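PDB 3FHF: N-glycosylase/DNA lyase from Methanocaldococcus jannaschii, which belongs to the helix-hairpin-helix clan of DNA glycosylases and is built as a single chain of helices and loops without strands. Local coordinates for residues N118-R123 with D148-I153; K28-F33 with L197-L202; E42-E47 with N108-V113. One frame throughout, in Å; residues are numbered along the deposited sequence.

Interaction 1. Residues N118-R123 with D148-I153; sequences NEKVAR and DDVAII
The carboxylate of Glu119, in the first turn of its helix, reaches two consecutive backbone amides of the loop 148-153, one directly and one through a water. Its OE1 accepts from Asp149 N at 3.0 Å through the syn lone pair, a bent bond with an N-H...O angle of 141°. Its OE2 accepts a hydrogen bond from a water at 2.6 Å, and that water accepts in turn from Asp148 N at 2.8 Å. A glutamate suits this place because its two oxygens can serve neighbouring N-H groups at once. The reach needs CG in the crowded position between the backbone N and the carbonyl carbon (chi1 55°), with the chain extended beyond it.

One residue on, Lys120 bends at chi2 and chi4 so that NZ comes down on Asp149 OD2, 2.8 Å away, from above the carboxylate plane. Asp149 OD1 pairs with Arg187, so the aspartate sits between two cations, which probably offset the charge of nearby Glu119 and keep Asp149 ionised. Arg123, a turn further, meets the loop without a polar bond: Val150 CG1 sits over one face of its guanidinium, 3.5 Å from NH1, toward the rim.

Outside this shell, Asn118 is the N-cap, its OD1 accepting from Val121 N at 3.0 Å, which fixes the helix start. Arg123 NH1 is satisfied by Glu183 and Ser139. The loop thus lies between the start of helix 119-129 and helices 176-192 and 197-209, which Val150, Ala151 and Asp149 also touch.

Interaction 2. Residues K28-F33 with L197-L202; sequences KRIQEF and LSELDL
With CG anti to its carbonyl carbon (chi1 -63°) and a straight chi2, Leu202 points CD1 at the side chains of the neighbouring helix; Ile30, with CG1 likewise anti to its carbonyl carbon, bends at chi2 (-63°) to send CD1 back past it. The two chains slide by each other in opposite directions, their CD1 atoms 3.9 Å apart. The same Leu202 methyl crosses Arg29 CG at 3.9 Å and meets Phe33 CE2 tip to tip at 4.0 Å. Leucine suits the site because one apolar methyl, ending a straight chain, touches three neighbours at once. Ile30 CG1 also lies 3.9 Å from Glu199 CG, whose carboxylate turns to Lys196 N, and Ile30 CD1 is 3.9 Å from Ser198 O; Ser198 OG is bonded to Asp148.

Lys28, Arg29 and Glu32 form a salt-bridge network along helix 28-33, Lys28 NZ meeting Glu32 OE2 at 2.8 Å; Arg29 NH2 continues to Val212 O.

The axes of segments 28-33 and 197-202 pass 10.5 Å apart, their N-to-C directions 134° apart. This is helix-helix packing led by apolar groups, joining helix 22-34 to the last helix, 197-209, within the helical glycosylase fold.

Interaction 3. Residues E42-E47 with N108-V113; sequences EEWFKE and NIKDIV
Helices 42-47 and 109-113 cross almost at a right angle (87°), their axes 8.9 Å apart, and the backbones come near enough for Trp44 CA and Lys110 CA to lie at 6.1 Å.

The contact is carried by the Trp44 indole and the Lys110 chain laid over one of its faces. Lys110 has CG anti to the backbone N (chi1 179°) and is fully extended thereafter, so its methylenes run obliquely across the ring system: CB is by CD2, CG is above the centre, and CD is 3.4 Å from NE1. Lys110 CG stands 3.6 Å from the centroid of the six-membered ring, 17° off its normal, a true CH-pi contact. Lysine fits because its aliphatic stem covers the aromatic face while the ammonium group travels beyond the ring; NZ is taken up there by the carbonyls of Lys37 and Lys39. Trp44 NE1, buried under this stem, is satisfied by Phe36 O, and the Phe36 ring makes an edge-to-face contact with the indole, so the indole's rotation is held by its N-H bond and by the rings and chain around it.

At the indole's rim, near its plane, Val113 CG1 touches CZ3 at 4.0 Å. Ile109 uses its two branches differently: CG2 wedges against Trp44 CB at 3.5 Å and beside Phe45 N at 3.6 Å, while the rest of the chain leads away from helix 42-47. A beta-branched residue thus fills the tight crossing point. Such near-perpendicular packing around a buried tryptophan ties helix 41-54 to helix 109-115 within the helical glycosylase fold.

In the fold
Interactions 2 and 3 are buried helix-helix contacts held by nonpolar contacts, apolar methyls in the first and a lysine stem over an indole in the second; neither has a hydrogen bond across its segments. Interaction 1, only partly buried, is polar: a helix start holds a loop by charges, backbone amides and a water. It meets interaction 2 directly, since Asp148 OD1 lies 2.6 Å from Ser198 OG, a probable hydrogen bond, and Leu197 packs on the loop. With interaction 3 it shares a lighter touch, the Ala122 methyl against the Val113 carbonyl, where helices 109-115 and 119-129 follow in sequence. Interactions 2 and 3 do not touch, although helices 22-34 and 41-54 are consecutive.

Interaction 1. Residues N118-R123 with D148-I153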
loop_
_atom_site.group_PDB
_atom_site.type_symbol
_atom_site.label_atom_id
_atom_site.label_comp_id
_atom_site.label_asym_id
_atom_site.label_seq_id
_atom_site.Cartn_x
_atom_site.Cartn_y
_atom_site.Cartn_z
ATOM N N ASN A 118 0.931 17.408 5.325
ATOM C CA ASN A 118 0.021 16.480 4.679
ATOM C C ASN A 118 0.716 15.162 4.370
ATOM O O ASN A 118 1.913 15.003 4.629
ATOM C CB ASN A 118 -0.534 17.106 3.399
ATOM C CG ASN A 118 0.561 17.546 2.448
ATOM O OD1 ASN A 118 1.313 16.725 1.926
ATOM N ND2 ASN A 118 0.661 18.852 2.224
ATOM N N GLU A 119 -0.049 14.226 3.819
ATOM C CA GLU A 119 0.431 12.894 3.472
ATOM C C GLU A 119 1.464 12.872 2.348
ATOM O O GLU A 119 2.304 11.983 2.307
ATOM C CB GLU A 119 -0.759 12.014 3.070
ATOM C CG GLU A 119 -1.588 12.632 1.952
ATOM C CD GLU A 119 -2.952 11.987 1.790
ATOM O OE1 GLU A 119 -3.056 10.929 1.134
ATOM O OE2 GLU A 119 -3.924 12.542 2.331
ATOM N N LYS A 120 1.386 13.831 1.433
ATOM C CA LYS A 120 2.318 13.900 0.310
ATOM C C LYS A 120 3.727 14.200 0.806
ATOM O O LYS A 120 4.703 13.590 0.360
ATOM C CB LYS A 120 1.875 14.987 -0.672
ATOM C CG LYS A 120 0.918 14.522 -1.767
ATOM C CD LYS A 120 -0.254 13.729 -1.215
ATOM C CE LYS A 120 -1.165 13.227 -2.328
ATOM N NZ LYS A 120 -1.832 14.336 -3.058
ATOM N N VAL A 121 3.823 15.149 1.731
ATOM C CA VAL A 121 5.101 15.532 2.304
ATOM C C VAL A 121 5.602 14.437 3.241
ATOM O O VAL A 121 6.806 14.181 3.332
ATOM C CB VAL A 121 4.972 16.869 3.072
ATOM C CG1 VAL A 121 6.180 17.093 3.945
ATOM C CG2 VAL A 121 4.822 18.018 2.082
ATOM N N ALA A 122 4.674 13.780 3.930
ATOM C CA ALA A 122 5.039 12.712 4.860
ATOM C C ALA A 122 5.641 11.562 4.045
ATOM O O ALA A 122 6.623 10.935 4.452
ATOM C CB ALA A 122 3.802 12.225 5.622
ATOM N N ARG A 123 5.050 11.300 2.882
ATOM C CA ARG A 123 5.535 10.241 1.999
ATOM C C ARG A 123 6.992 10.492 1.624
ATOM O O ARG A 123 7.807 9.563 1.603
ATOM C CB ARG A 123 4.688 10.168 0.726
ATOM C CG ARG A 123 5.154 9.074 -0.241
ATOM C CD ARG A 123 4.107 8.730 -1.289
ATOM N NE ARG A 123 3.728 9.877 -2.101
ATOM C CZ ARG A 123 2.756 9.864 -3.005
ATOM N NH1 ARG A 123 2.060 8.753 -3.226
ATOM N NH2 ARG A 123 2.461 10.970 -3.672
ATOM N N ASP A 148 -6.194 8.967 2.227
ATOM C CA ASP A 148 -6.938 8.629 1.019
ATOM C C ASP A 148 -6.464 9.090 -0.341
ATOM O O ASP A 148 -7.026 8.658 -1.343
ATOM C CB ASP A 148 -8.382 9.102 1.164
ATOM C CG ASP A 148 -9.080 8.496 2.361
ATOM O OD1 ASP A 148 -9.095 7.249 2.489
ATOM O OD2 ASP A 148 -9.625 9.278 3.166
ATOM N N ASP A 149 -5.448 9.941 -0.399
ATOM C CA ASP A 149 -5.021 10.466 -1.688
ATOM C C ASP A 149 -3.656 10.035 -2.224
ATOM O O ASP A 149 -2.983 10.817 -2.898
ATOM C CB ASP A 149 -5.131 12.001 -1.655
ATOM C CG ASP A 149 -5.129 12.628 -3.049
ATOM O OD1 ASP A 149 -5.695 12.023 -3.984
ATOM O OD2 ASP A 149 -4.579 13.743 -3.204
ATOM N N VAL A 150 -3.246 8.803 -1.929
ATOM C CA VAL A 150 -1.986 8.278 -2.449
ATOM C C VAL A 150 -2.241 6.928 -3.115
ATOM O O VAL A 150 -2.914 6.044 -2.561
ATOM C CB VAL A 150 -0.907 8.097 -1.356
ATOM C CG1 VAL A 150 -0.460 9.452 -0.846
ATOM C CG2 VAL A 150 -1.440 7.239 -0.222
ATOM N N ALA A 151 -1.704 6.777 -4.317
ATOM C CA ALA A 151 -1.865 5.545 -5.073
ATOM C C ALA A 151 -0.751 4.576 -4.722
ATOM O O ALA A 151 0.371 4.991 -4.423
ATOM C CB ALA A 151 -1.840 5.844 -6.578
ATOM N N ILE A 152 -1.080 3.288 -4.753
ATOM C CA ILE A 152 -0.128 2.220 -4.484
ATOM C C ILE A 152 0.111 1.635 -5.865
ATOM O O ILE A 152 -0.675 0.825 -6.350
ATOM C CB ILE A 152 -0.737 1.136 -3.575
ATOM C CG1 ILE A 152 -1.224 1.772 -2.269
ATOM C CG2 ILE A 152 0.293 0.060 -3.288
ATOM C CD1 ILE A 152 -2.110 0.857 -1.429
ATOM N N ILE A 153 1.199 2.050 -6.494
ATOM C CA ILE A 153 1.501 1.616 -7.845
ATOM C C ILE A 153 2.387 0.379 -7.878
ATOM O O ILE A 153 3.607 0.469 -7.830
ATOM C CB ILE A 153 2.145 2.786 -8.627
ATOM C CG1 ILE A 153 1.241 4.022 -8.508
ATOM C CG2 ILE A 153 2.328 2.420 -10.093
ATOM C CD1 ILE A 153 1.773 5.266 -9.233
HETATM O O HOH W 1 -6.256 11.635 3.095
#

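Interaction 2. Residues K28-F33 with L197-L202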
loop_
_atom_site.group_PDB
_atom_site.type_symbol
_atom_site.label_atom_id
_atom_site.label_comp_id
_atom_site.label_asym_id
_atom_site.label_seq_id
_atom_site.Cartn_x
_atom_site.Cartn_y
_atom_site.Cartn_z
ATOM N N LYS A 28 -15.925 -1.004 4.723
ATOM C CA LYS A 28 -15.558 -1.459 6.062
ATOM C C LYS A 28 -14.036 -1.535 6.202
ATOM O O LYS A 28 -13.478 -1.163 7.230
ATOM C CB LYS A 28 -16.151 -2.837 6.347
ATOM C CG LYS A 28 -15.797 -3.406 7.726
ATOM C CD LYS A 28 -16.308 -2.506 8.844
ATOM C CE LYS A 28 -16.213 -3.183 10.211
ATOM N NZ LYS A 28 -14.827 -3.557 10.620
ATOM N N ARG A 29 -13.371 -2.046 5.173
ATOM C CA ARG A 29 -11.916 -2.147 5.195
ATOM C C ARG A 29 -11.324 -0.738 5.276
ATOM O O ARG A 29 -10.358 -0.492 6.007
ATOM C CB ARG A 29 -11.408 -2.857 3.929
ATOM C CG ARG A 29 -9.902 -3.123 3.924
ATOM C CD ARG A 29 -9.494 -4.227 4.904
ATOM N NE ARG A 29 -9.993 -5.536 4.481
ATOM C CZ ARG A 29 -11.149 -6.061 4.880
ATOM N NH1 ARG A 29 -11.928 -5.396 5.726
ATOM N NH2 ARG A 29 -11.544 -7.239 4.415
ATOM N N ILE A 30 -11.903 0.186 4.516
ATOM C CA ILE A 30 -11.438 1.572 4.514
ATOM C C ILE A 30 -11.594 2.153 5.926
ATOM O O ILE A 30 -10.701 2.833 6.438
ATOM C CB ILE A 30 -12.245 2.431 3.506
ATOM C CG1 ILE A 30 -11.867 2.041 2.063
ATOM C CG2 ILE A 30 -11.974 3.917 3.730
ATOM C CD1 ILE A 30 -10.413 2.290 1.702
ATOM N N GLN A 31 -12.730 1.879 6.557
ATOM C CA GLN A 31 -12.958 2.374 7.904
ATOM C C GLN A 31 -11.925 1.810 8.869
ATOM O O GLN A 31 -11.485 2.500 9.784
ATOM C CB GLN A 31 -14.378 2.032 8.375
ATOM C CG GLN A 31 -15.425 2.920 7.737
ATOM C CD GLN A 31 -14.997 4.384 7.705
ATOM O OE1 GLN A 31 -14.573 4.900 6.668
ATOM N NE2 GLN A 31 -15.095 5.055 8.845
ATOM N N GLU A 32 -11.530 0.561 8.665
ATOM C CA GLU A 32 -10.522 -0.041 9.528
ATOM C C GLU A 32 -9.196 0.723 9.392
ATOM O O GLU A 32 -8.482 0.907 10.378
ATOM C CB GLU A 32 -10.353 -1.527 9.187
ATOM C CG GLU A 32 -11.680 -2.286 9.288
ATOM C CD GLU A 32 -11.577 -3.771 8.967
ATOM O OE1 GLU A 32 -10.634 -4.175 8.263
ATOM O OE2 GLU A 32 -12.464 -4.533 9.415
ATOM N N PHE A 33 -8.866 1.177 8.182
ATOM C CA PHE A 33 -7.630 1.948 7.986
ATOM C C PHE A 33 -7.758 3.273 8.737
ATOM O O PHE A 33 -6.826 3.716 9.401
ATOM C CB PHE A 33 -7.383 2.257 6.500
ATOM C CG PHE A 33 -7.227 1.037 5.629
ATOM C CD1 PHE A 33 -6.692 -0.135 6.136
ATOM C CD2 PHE A 33 -7.590 1.080 4.284
ATOM C CE1 PHE A 33 -6.516 -1.254 5.323
ATOM C CE2 PHE A 33 -7.420 -0.037 3.455
ATOM C CZ PHE A 33 -6.885 -1.202 3.974
ATOM N N LEU A 197 -8.317 7.580 -3.942
ATOM C CA LEU A 197 -7.306 6.605 -4.352
ATOM C C LEU A 197 -7.237 5.413 -3.403
ATOM O O LEU A 197 -7.000 4.292 -3.837
ATOM C CB LEU A 197 -5.930 7.270 -4.460
ATOM C CG LEU A 197 -5.758 8.121 -5.723
ATOM C CD1 LEU A 197 -4.442 8.879 -5.661
ATOM C CD2 LEU A 197 -5.805 7.210 -6.957
ATOM N N SER A 198 -7.456 5.644 -2.113
ATOM C CA SER A 198 -7.421 4.552 -1.136
ATOM C C SER A 198 -8.475 3.500 -1.506
ATOM O O SER A 198 -8.207 2.295 -1.484
ATOM C CB SER A 198 -7.710 5.092 0.269
ATOM O OG SER A 198 -8.941 5.794 0.283
ATOM N N GLU A 199 -9.669 3.976 -1.853
ATOM C CA GLU A 199 -10.797 3.120 -2.218
ATOM C C GLU A 199 -10.634 2.469 -3.588
ATOM O O GLU A 199 -10.901 1.271 -3.756
ATOM C CB GLU A 199 -12.092 3.939 -2.203
ATOM C CG GLU A 199 -12.458 4.515 -0.843
ATOM C CD GLU A 199 -13.540 5.588 -0.918
ATOM O OE1 GLU A 199 -14.234 5.784 0.098
ATOM O OE2 GLU A 199 -13.691 6.247 -1.970
ATOM N N LEU A 200 -10.204 3.260 -4.565
ATOM C CA LEU A 200 -10.019 2.759 -5.925
ATOM C C LEU A 200 -9.098 1.552 -5.932
ATOM O O LEU A 200 -9.341 0.584 -6.651
ATOM C CB LEU A 200 -9.424 3.847 -6.827
ATOM C CG LEU A 200 -9.257 3.477 -8.305
ATOM C CD1 LEU A 200 -10.631 3.323 -8.928
ATOM C CD2 LEU A 200 -8.454 4.544 -9.047
ATOM N N ASP A 201 -8.043 1.621 -5.129
ATOM C CA ASP A 201 -7.075 0.540 -5.046
ATOM C C ASP A 201 -7.729 -0.791 -4.708
ATOM O O ASP A 201 -7.392 -1.822 -5.300
ATOM C CB ASP A 201 -6.003 0.868 -4.000
ATOM C CG ASP A 201 -5.020 -0.271 -3.804
ATOM O OD1 ASP A 201 -5.220 -1.081 -2.865
ATOM O OD2 ASP A 201 -4.058 -0.363 -4.602
ATOM N N LEU A 202 -8.656 -0.774 -3.751
ATOM C CA LEU A 202 -9.351 -1.993 -3.352
ATOM C C LEU A 202 -10.350 -2.462 -4.419
ATOM O O LEU A 202 -10.520 -3.666 -4.617
ATOM C CB LEU A 202 -10.046 -1.796 -1.995
ATOM C CG LEU A 202 -9.075 -1.512 -0.831
ATOM C CD1 LEU A 202 -9.841 -1.353 0.488
ATOM C CD2 LEU A 202 -8.073 -2.663 -0.719
#

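Interaction 3. Residues E42-E47 with N108-V113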
loop_
_atom_site.group_PDB
_atom_site.type_symbol
_atom_site.label_atom_id
_atom_site.label_comp_id
_atom_site.label_asym_id
_atom_site.label_seq_id
_atom_site.Cartn_x
_atom_site.Cartn_y
_atom_site.Cartn_z
ATOM N N GLU A 42 2.962 2.316 18.439
ATOM C CA GLU A 42 3.370 0.926 18.294
ATOM C C GLU A 42 2.573 0.234 17.192
ATOM O O GLU A 42 3.132 -0.505 16.384
ATOM C CB GLU A 42 3.187 0.180 19.619
ATOM C CG GLU A 42 3.900 0.827 20.802
ATOM C CD GLU A 42 3.347 2.201 21.133
ATOM O OE1 GLU A 42 2.123 2.311 21.336
ATOM O OE2 GLU A 42 4.129 3.171 21.190
ATOM N N GLU A 43 1.266 0.483 17.166
ATOM C CA GLU A 43 0.384 -0.108 16.164
ATOM C C GLU A 43 0.765 0.364 14.766
ATOM O O GLU A 43 0.748 -0.412 13.814
ATOM C CB GLU A 43 -1.074 0.264 16.459
ATOM C CG GLU A 43 -1.640 -0.405 17.701
ATOM C CD GLU A 43 -1.781 -1.904 17.529
ATOM O OE1 GLU A 43 -2.637 -2.336 16.725
ATOM O OE2 GLU A 43 -1.029 -2.654 18.190
ATOM N N TRP A 44 1.093 1.643 14.647
ATOM C CA TRP A 44 1.493 2.203 13.364
ATOM C C TRP A 44 2.818 1.594 12.898
ATOM O O TRP A 44 2.986 1.294 11.712
ATOM C CB TRP A 44 1.629 3.723 13.460
ATOM C CG TRP A 44 0.332 4.476 13.423
ATOM C CD1 TRP A 44 -0.767 4.271 14.211
ATOM C CD2 TRP A 44 0.022 5.591 12.588
ATOM N NE1 TRP A 44 -1.739 5.197 13.919
ATOM C CE2 TRP A 44 -1.281 6.019 12.927
ATOM C CE3 TRP A 44 0.720 6.277 11.585
ATOM C CZ2 TRP A 44 -1.901 7.103 12.299
ATOM C CZ3 TRP A 44 0.103 7.355 10.961
ATOM C CH2 TRP A 44 -1.199 7.757 11.324
ATOM N N PHE A 45 3.759 1.404 13.823
ATOM C CA PHE A 45 5.052 0.827 13.453
ATOM C C PHE A 45 4.893 -0.595 12.914
ATOM O O PHE A 45 5.645 -1.022 12.028
ATOM C CB PHE A 45 6.019 0.800 14.642
ATOM C CG PHE A 45 7.422 0.406 14.258
ATOM C CD1 PHE A 45 8.219 1.271 13.519
ATOM C CD2 PHE A 45 7.919 -0.853 14.572
ATOM C CE1 PHE A 45 9.492 0.889 13.089
ATOM C CE2 PHE A 45 9.193 -1.251 14.146
ATOM C CZ PHE A 45 9.979 -0.376 13.403
ATOM N N LYS A 46 3.932 -1.338 13.467
ATOM C CA LYS A 46 3.680 -2.699 13.005
ATOM C C LYS A 46 3.171 -2.681 11.568
ATOM O O LYS A 46 3.475 -3.582 10.789
ATOM C CB LYS A 46 2.638 -3.407 13.882
ATOM C CG LYS A 46 3.186 -4.156 15.089
ATOM C CD LYS A 46 3.631 -3.218 16.187
ATOM C CE LYS A 46 3.740 -3.953 17.516
ATOM N NZ LYS A 46 4.051 -3.036 18.644
ATOM N N GLU A 47 2.373 -1.673 11.222
ATOM C CA GLU A 47 1.853 -1.575 9.859
ATOM C C GLU A 47 2.967 -1.186 8.903
ATOM O O GLU A 47 2.962 -1.582 7.736
ATOM C CB GLU A 47 0.728 -0.548 9.765
ATOM C CG GLU A 47 -0.579 -1.043 10.322
ATOM C CD GLU A 47 -1.070 -2.303 9.630
ATOM O OE1 GLU A 47 -1.356 -2.255 8.414
ATOM O OE2 GLU A 47 -1.168 -3.343 10.307
ATOM N N ASN A 108 8.297 5.978 16.801
ATOM C CA ASN A 108 7.144 6.815 17.110
ATOM C C ASN A 108 6.694 7.398 15.770
ATOM O O ASN A 108 6.516 8.602 15.617
ATOM C CB ASN A 108 7.539 7.916 18.093
ATOM C CG ASN A 108 8.611 8.838 17.546
ATOM O OD1 ASN A 108 9.572 8.389 16.911
ATOM N ND2 ASN A 108 8.466 10.136 17.809
ATOM N N ILE A 109 6.508 6.500 14.806
ATOM C CA ILE A 109 6.136 6.857 13.445
ATOM C C ILE A 109 4.810 7.609 13.301
ATOM O O ILE A 109 4.643 8.397 12.373
ATOM C CB ILE A 109 6.162 5.577 12.539
ATOM C CG1 ILE A 109 6.220 5.980 11.068
ATOM C CG2 ILE A 109 4.948 4.681 12.823
ATOM C CD1 ILE A 109 7.457 6.809 10.709
ATOM N N LYS A 110 3.864 7.391 14.211
ATOM C CA LYS A 110 2.595 8.109 14.115
ATOM C C LYS A 110 2.804 9.601 14.389
ATOM O O LYS A 110 2.342 10.450 13.632
ATOM C CB LYS A 110 1.564 7.534 15.098
ATOM C CG LYS A 110 0.223 8.264 15.060
ATOM C CD LYS A 110 -0.793 7.649 16.006
ATOM C CE LYS A 110 -2.100 8.443 15.987
ATOM N NZ LYS A 110 -3.140 7.850 16.877
ATOM N N ASP A 111 3.507 9.926 15.472
ATOM C CA ASP A 111 3.757 11.326 15.801
ATOM C C ASP A 111 4.545 12.027 14.695
ATOM O O ASP A 111 4.294 13.186 14.392
ATOM C CB ASP A 111 4.523 11.439 17.121
ATOM C CG ASP A 111 3.795 10.782 18.267
ATOM O OD1 ASP A 111 2.554 10.911 18.335
ATOM O OD2 ASP A 111 4.463 10.145 19.103
ATOM N N ILE A 112 5.501 11.320 14.102
ATOM C CA ILE A 112 6.302 11.887 13.025
ATOM C C ILE A 112 5.430 12.154 11.800
ATOM O O ILE A 112 5.423 13.259 11.257
ATOM C CB ILE A 112 7.436 10.929 12.593
ATOM C CG1 ILE A 112 8.449 10.759 13.726
ATOM C CG2 ILE A 112 8.118 11.469 11.335
ATOM C CD1 ILE A 112 9.457 9.631 13.494
ATOM N N VAL A 113 4.705 11.130 11.359
ATOM C CA VAL A 113 3.843 11.263 10.184
ATOM C C VAL A 113 2.779 12.356 10.329
ATOM O O VAL A 113 2.542 13.124 9.397
ATOM C CB VAL A 113 3.155 9.903 9.845
ATOM C CG1 VAL A 113 2.025 10.101 8.836
ATOM C CG2 VAL A 113 4.186 8.938 9.269
#